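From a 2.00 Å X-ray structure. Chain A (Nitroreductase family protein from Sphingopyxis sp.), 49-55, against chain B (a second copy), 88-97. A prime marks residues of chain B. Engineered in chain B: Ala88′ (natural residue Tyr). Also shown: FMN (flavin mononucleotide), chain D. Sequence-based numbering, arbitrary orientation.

Chain A 49-55: NLQPWQA
Chain B, residues 88-97: APRGLTDPWD

How do the two backbones lie against each other? Chain A passes from Asn49 (phi/psi 53/30) to a loop at Leu50 (-62/-30), turns through Gln51 at 50/59 and Pro52 at -74/-8, and is extended as a strand by Gln54 and Ala55. Chain B makes a type II turn from Pro89′ to Leu92′, closed by Leu92′ N to Pro89′ O at 3.2 Å, with Gly91′ at 88/23. Thr93′ occupies the N-cap position, right before the helix that begins at Asp94′, and Asp97′ N reaches Thr93′ O at 3.2 Å. The backbones come closest at Leu50 and Trp96′, whose CA atoms are 6.4 Å apart.

What does Leu50 grip? Its CA-to-CB bond points sideways, but the m, t rotamer (chi1 -76°, chi2 -170°) brings its end nearer chain B. Leu50 CD1 lies 4.0 Å from Leu92′ CD1 (chi1 t, chi2 p) and 4.4 Å from Pro89′ CD, while Leu50 CD2 sits 4.3 Å from Trp96′ CB and 3.4 Å from Trp96′ O. Apart from the approach to the carbonyl, these are van der Waals contacts between apolar groups, favoured by the exclusion of water.

Where does the Trp96′ ring go? With chi1 -72° (m) and chi2 99°, it reaches along the chain A loop. Pro52 CA approaches CZ3 of Trp96′ obliquely at 3.9 Å. Gln51 O lies near the ring plane, at the edge, 4.0 Å from Trp96′ CZ3; Gln54 OE1 is also at the edge, 4.1 Å from Trp96′ CH2, its side chain m, t with chi3 -100°. Both oxygens thus face the slightly positive C-H rim.

What holds the contact together? No hydrogen bond crosses it; the 270 Å² buried over both sides rests on packing, mostly by Leu50 and Trp96′. Within chain A, Gln51 NE2 donates to Asn49 O at 3.1 Å, a nearly linear bond that ties a side chain back to the backbone.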

# COMPACT_ATOMS: atom_id res chain seq x y z
N ASN A 49 -6.53 -11.94 -4.62
CA ASN A 49 -7.77 -11.24 -4.33
C ASN A 49 -8.22 -11.50 -2.89
O ASN A 49 -9.41 -11.47 -2.59
CB ASN A 49 -8.89 -11.65 -5.31
CG ASN A 49 -10.03 -10.63 -5.36
OD1 ASN A 49 -9.82 -9.41 -5.30
ND2 ASN A 49 -11.27 -11.13 -5.46
N LEU A 50 -7.27 -11.74 -1.99
CA LEU A 50 -7.64 -11.98 -0.59
C LEU A 50 -8.35 -10.80 0.07
O LEU A 50 -9.15 -11.02 0.97
CB LEU A 50 -6.43 -12.36 0.25
CG LEU A 50 -5.89 -13.78 0.10
CD1 LEU A 50 -4.85 -14.03 1.18
CD2 LEU A 50 -7.00 -14.81 0.17
N GLN A 51 -8.07 -9.57 -0.36
CA GLN A 51 -8.67 -8.39 0.27
C GLN A 51 -8.53 -8.44 1.81
O GLN A 51 -9.53 -8.42 2.53
CB GLN A 51 -10.17 -8.29 -0.10
CG GLN A 51 -10.43 -8.16 -1.61
CD GLN A 51 -11.84 -8.57 -1.98
OE1 GLN A 51 -12.80 -7.80 -1.83
NE2 GLN A 51 -11.99 -9.81 -2.41
N PRO A 52 -7.30 -8.49 2.31
CA PRO A 52 -7.11 -8.79 3.74
C PRO A 52 -7.44 -7.63 4.69
O PRO A 52 -7.46 -7.85 5.91
CB PRO A 52 -5.62 -9.16 3.82
CG PRO A 52 -4.98 -8.32 2.69
CD PRO A 52 -6.03 -8.28 1.59
N TRP A 53 -7.70 -6.43 4.17
CA TRP A 53 -7.99 -5.27 5.01
C TRP A 53 -9.35 -5.32 5.73
O TRP A 53 -10.36 -5.73 5.17
CB TRP A 53 -7.92 -3.98 4.18
CG TRP A 53 -8.68 -3.98 2.91
CD1 TRP A 53 -9.99 -3.62 2.73
CD2 TRP A 53 -8.19 -4.35 1.61
NE1 TRP A 53 -10.34 -3.74 1.41
CE2 TRP A 53 -9.25 -4.19 0.70
CE3 TRP A 53 -6.94 -4.79 1.14
CZ2 TRP A 53 -9.11 -4.48 -0.66
CZ3 TRP A 53 -6.80 -5.05 -0.23
CH2 TRP A 53 -7.88 -4.90 -1.11
N GLN A 54 -9.34 -4.87 6.98
CA GLN A 54 -10.58 -4.73 7.75
C GLN A 54 -10.53 -3.40 8.47
O GLN A 54 -9.47 -3.00 8.95
CB GLN A 54 -10.76 -5.87 8.76
CG GLN A 54 -11.17 -7.18 8.14
CD GLN A 54 -11.21 -8.32 9.15
OE1 GLN A 54 -10.28 -9.12 9.24
NE2 GLN A 54 -12.27 -8.37 9.93
N ALA A 55 -11.65 -2.71 8.58
CA ALA A 55 -11.60 -1.40 9.20
C ALA A 55 -12.73 -1.17 10.17
O ALA A 55 -13.87 -1.53 9.90
CB ALA A 55 -11.61 -0.31 8.14
N ALA B 88 1.51 -17.07 0.29
CA ALA B 88 0.26 -17.41 0.95
C ALA B 88 0.56 -17.54 2.44
O ALA B 88 1.60 -18.07 2.82
CB ALA B 88 -0.33 -18.69 0.41
N PRO B 89 -0.33 -17.01 3.28
CA PRO B 89 -0.10 -17.16 4.71
C PRO B 89 -0.14 -18.61 5.11
O PRO B 89 -1.01 -19.34 4.64
CB PRO B 89 -1.25 -16.38 5.35
CG PRO B 89 -1.74 -15.45 4.27
CD PRO B 89 -1.50 -16.17 2.97
N ARG B 90 0.82 -19.05 5.91
CA ARG B 90 0.69 -20.36 6.52
C ARG B 90 -0.50 -20.24 7.45
O ARG B 90 -0.60 -19.31 8.25
CB ARG B 90 1.95 -20.78 7.27
CG ARG B 90 2.96 -21.49 6.39
CD ARG B 90 2.22 -22.43 5.45
NE ARG B 90 1.54 -23.50 6.18
CZ ARG B 90 0.62 -24.31 5.65
NH1 ARG B 90 0.25 -24.17 4.39
NH2 ARG B 90 0.07 -25.27 6.40
N GLY B 91 -1.43 -21.17 7.32
CA GLY B 91 -2.65 -21.11 8.10
C GLY B 91 -3.74 -20.29 7.46
O GLY B 91 -4.63 -19.79 8.14
N LEU B 92 -3.66 -20.15 6.14
CA LEU B 92 -4.78 -19.61 5.36
C LEU B 92 -5.98 -20.51 5.61
O LEU B 92 -5.87 -21.73 5.47
CB LEU B 92 -4.45 -19.57 3.87
CG LEU B 92 -5.46 -18.86 2.97
CD1 LEU B 92 -5.54 -17.38 3.31
CD2 LEU B 92 -5.06 -19.03 1.51
N THR B 93 -7.12 -19.95 6.03
CA THR B 93 -8.28 -20.83 6.19
C THR B 93 -9.05 -20.81 4.88
O THR B 93 -8.88 -19.89 4.07
CB THR B 93 -9.22 -20.39 7.33
OG1 THR B 93 -9.80 -19.12 7.01
CG2 THR B 93 -8.48 -20.33 8.66
N ASP B 94 -9.96 -21.76 4.71
CA ASP B 94 -10.73 -21.83 3.48
C ASP B 94 -11.77 -20.73 3.27
O ASP B 94 -12.11 -20.42 2.12
CB ASP B 94 -11.40 -23.19 3.39
CG ASP B 94 -10.48 -24.24 2.78
OD1 ASP B 94 -9.73 -23.88 1.85
OD2 ASP B 94 -10.51 -25.40 3.23
N PRO B 95 -12.29 -20.12 4.36
CA PRO B 95 -13.13 -18.95 4.06
C PRO B 95 -12.36 -17.81 3.39
O PRO B 95 -12.95 -17.11 2.56
CB PRO B 95 -13.63 -18.53 5.44
CG PRO B 95 -13.75 -19.81 6.17
CD PRO B 95 -12.59 -20.67 5.69
N TRP B 96 -11.08 -17.62 3.70
CA TRP B 96 -10.28 -16.62 2.99
C TRP B 96 -10.01 -17.04 1.55
O TRP B 96 -10.08 -16.25 0.62
CB TRP B 96 -8.95 -16.34 3.71
CG TRP B 96 -9.07 -15.57 4.97
CD1 TRP B 96 -9.06 -16.06 6.25
CD2 TRP B 96 -9.21 -14.15 5.08
NE1 TRP B 96 -9.19 -15.03 7.15
CE2 TRP B 96 -9.27 -13.84 6.45
CE3 TRP B 96 -9.27 -13.11 4.15
CZ2 TRP B 96 -9.41 -12.54 6.92
CZ3 TRP B 96 -9.40 -11.82 4.61
CH2 TRP B 96 -9.47 -11.54 5.98
N ASP B 97 -9.68 -18.32 1.38
CA ASP B 97 -9.24 -18.79 0.08
C ASP B 97 -10.38 -18.82 -0.95
O ASP B 97 -10.12 -18.80 -2.16
CB ASP B 97 -8.59 -20.17 0.19
CG ASP B 97 -7.80 -20.52 -1.05
OD1 ASP B 97 -8.26 -21.40 -1.81
OD2 ASP B 97 -6.75 -19.88 -1.31
N1 FMN D . -1.90 -12.03 -10.38
C2 FMN D . -1.30 -13.06 -11.07
O2 FMN D . -1.89 -13.55 -12.02
N3 FMN D . -0.05 -13.51 -10.71
C4 FMN D . 0.65 -12.96 -9.66
O4 FMN D . 1.78 -13.39 -9.39
C4A FMN D . 0.04 -11.92 -8.95
N5 FMN D . 0.67 -11.32 -7.88
C5A FMN D . 0.07 -10.27 -7.21
C6 FMN D . 0.73 -9.67 -6.16
C7 FMN D . 0.13 -8.62 -5.48
C7M FMN D . 0.87 -7.96 -4.35
C8 FMN D . -1.13 -8.16 -5.84
C8M FMN D . -1.75 -6.99 -5.13
C9 FMN D . -1.79 -8.76 -6.90
C9A FMN D . -1.19 -9.81 -7.59
N10 FMN D . -1.83 -10.43 -8.65
C10 FMN D . -1.23 -11.46 -9.32
C1' FMN D . -3.19 -9.98 -9.12
C2' FMN D . -4.31 -10.42 -8.19
O2' FMN D . -4.65 -11.77 -8.43
C3' FMN D . -5.51 -9.51 -8.45
O3' FMN D . -5.18 -8.19 -8.08
C4' FMN D . -6.79 -9.92 -7.73
O4' FMN D . -7.20 -11.16 -8.28
C5' FMN D . -7.86 -8.88 -8.05
O5' FMN D . -8.01 -8.77 -9.47
P FMN D . -7.86 -7.34 -10.22
O1P FMN D . -7.91 -7.65 -11.71
O2P FMN D . -8.96 -6.37 -9.88
O3P FMN D . -6.57 -6.71 -9.75